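Side-chain contact in CDC48 domain-containing protein (Pyrococcus horikoshii, PDB 4UZR), which is of unknown function but assembles into dodecamers with a 12-bladed beta-propeller, and may bind ATP: residues A[5-8]-A[9-13]. Residues are numbered along the deposited sequence; the frame is centred on the assembly and turned at random.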
loop_
_atom_site.group_PDB
_atom_site.type_symbol
_atom_site.label_atom_id
_atom_site.label_comp_id
_atom_site.label_asym_id
_atom_site.label_seq_id
_atom_site.Cartn_x
_atom_site.Cartn_y
_atom_site.Cartn_z
ATOM N N LYS A 5 2.441 -21.097 33.232
ATOM C CA LYS A 5 3.217 -20.052 32.581
ATOM C C LYS A 5 2.615 -18.705 32.950
ATOM O O LYS A 5 1.478 -18.394 32.563
ATOM C CB LYS A 5 3.225 -20.247 31.063
ATOM C CG LYS A 5 4.001 -21.476 30.611
ATOM C CD LYS A 5 3.992 -21.627 29.099
ATOM C CE LYS A 5 4.830 -22.822 28.666
ATOM N NZ LYS A 5 4.334 -23.434 27.402
ATOM N N LEU A 6 3.392 -17.919 33.695
ATOM C CA LEU A 6 2.924 -16.678 34.302
ATOM C C LEU A 6 3.766 -15.474 33.898
ATOM O O LEU A 6 4.900 -15.619 33.441
ATOM C CB LEU A 6 2.994 -16.796 35.825
ATOM C CG LEU A 6 2.353 -18.003 36.504
ATOM C CD1 LEU A 6 2.771 -18.047 37.964
ATOM C CD2 LEU A 6 0.842 -17.947 36.374
ATOM N N LYS A 7 3.205 -14.283 34.097
ATOM C CA LYS A 7 3.935 -13.033 33.908
ATOM C C LYS A 7 3.280 -11.909 34.709
ATOM O O LYS A 7 2.056 -11.856 34.825
ATOM C CB LYS A 7 4.014 -12.658 32.423
ATOM C CG LYS A 7 2.713 -12.165 31.809
ATOM C CD LYS A 7 2.895 -11.822 30.336
ATOM C CE LYS A 7 1.565 -11.488 29.674
ATOM N NZ LYS A 7 1.526 -10.087 29.169
ATOM N N PRO A 8 4.099 -11.009 35.273
ATOM C CA PRO A 8 3.576 -9.879 36.048
ATOM C C PRO A 8 2.931 -8.844 35.129
ATOM O O PRO A 8 3.376 -8.685 33.994
ATOM C CB PRO A 8 4.829 -9.303 36.709
ATOM C CG PRO A 8 5.940 -9.673 35.788
ATOM C CD PRO A 8 5.572 -11.016 35.226
ATOM N N LEU A 9 1.895 -8.158 35.608
ATOM C CA LEU A 9 1.235 -7.139 34.795
ATOM C C LEU A 9 2.087 -5.871 34.665
ATOM O O LEU A 9 2.334 -5.413 33.548
ATOM C CB LEU A 9 -0.178 -6.825 35.311
ATOM C CG LEU A 9 -1.200 -7.962 35.289
ATOM C CD1 LEU A 9 -2.588 -7.446 35.638
ATOM C CD2 LEU A 9 -1.206 -8.650 33.935
ATOM N N PRO A 10 2.542 -5.291 35.794
ATOM C CA PRO A 10 3.560 -4.260 35.583
ATOM C C PRO A 10 4.923 -4.921 35.403
ATOM O O PRO A 10 5.290 -5.794 36.189
ATOM C CB PRO A 10 3.515 -3.458 36.883
ATOM C CG PRO A 10 3.088 -4.440 37.907
ATOM C CD PRO A 10 2.171 -5.413 37.217
ATOM N N LYS A 11 5.662 -4.517 34.377
ATOM C CA LYS A 11 6.948 -5.138 34.091
ATOM C C LYS A 11 8.015 -4.620 35.051
ATOM O O LYS A 11 8.917 -3.876 34.669
ATOM C CB LYS A 11 7.348 -4.906 32.634
ATOM C CG LYS A 11 6.422 -5.585 31.632
ATOM C CD LYS A 11 6.113 -7.014 32.054
ATOM C CE LYS A 11 5.073 -7.658 31.149
ATOM N NZ LYS A 11 3.728 -7.034 31.300
ATOM N N VAL A 12 7.884 -5.033 36.306
ATOM C CA VAL A 12 8.763 -4.607 37.384
ATOM C C VAL A 12 9.818 -5.686 37.649
ATOM O O VAL A 12 9.663 -6.829 37.220
ATOM C CB VAL A 12 7.934 -4.318 38.662
ATOM C CG1 VAL A 12 7.353 -5.609 39.227
ATOM C CG2 VAL A 12 8.757 -3.567 39.708
ATOM N N GLU A 13 10.895 -5.318 38.338
ATOM C CA GLU A 13 11.955 -6.262 38.676
ATOM C C GLU A 13 11.560 -7.161 39.842
ATOM O O GLU A 13 11.019 -6.696 40.844
ATOM C CB GLU A 13 13.245 -5.513 39.009
ATOM C CG GLU A 13 13.813 -4.722 37.844
ATOM C CD GLU A 13 15.085 -3.990 38.209
ATOM O OE1 GLU A 13 15.630 -4.260 39.300
ATOM O OE2 GLU A 13 15.539 -3.149 37.404
#
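K11 folds its side chain back over the turn that follows strand 3-8 and hydrogen-bonds the backbone oxygen of P8. Its CB leads to a CG set anti to the carbonyl carbon (chi1 -65°), and two bends, at chi2 (-45°) and chi4, shape the chain so that its end reaches the last residue of the strand. K11 CD is the first atom to arrive there, 3.7 Å from P8 O, and K11 CE comes to 3.5 Å from the same oxygen. At the tip, K11 NZ donates to P8 O at 3.2 Å, with a C=O...N angle of 153° and the donor in the carbonyl plane. The same ammonium donates to L9 O at 3.1 Å, here from above the carbonyl plane, and a third bond runs to the backbone oxygen of E111 of a neighbouring subunit. Three carbonyl oxygens thus grip one buried charge. K7 NZ lies 4.3 Å from K11 NZ; K7 has a long, weak ion pair to E110 of the same neighbouring subunit, which may ease the closeness of the two charges, as may the carbonyls around K11. On the backbone side, the ring of P8 brings CB to 3.6 Å from P10 O, while P10 O also accepts from V12 N at 2.7 Å, making K11 the centre of an inverse gamma turn. Replacing K11 by an alanine would probably leave the carbonyls of P8 and L9 without their shared donor and cut the link to E111 of the neighbouring subunit. L9 continues the backbone pairing with K47 of strand 44-54, and the ring of P8 packs on L68 of strand 65-69. The arrangement is an inverse gamma turn at a subunit interface, in the loop leading from strand 3-8, an inner strand of the mixed sheet, to helix 18-26, consistent with the beta-clam part of the protein.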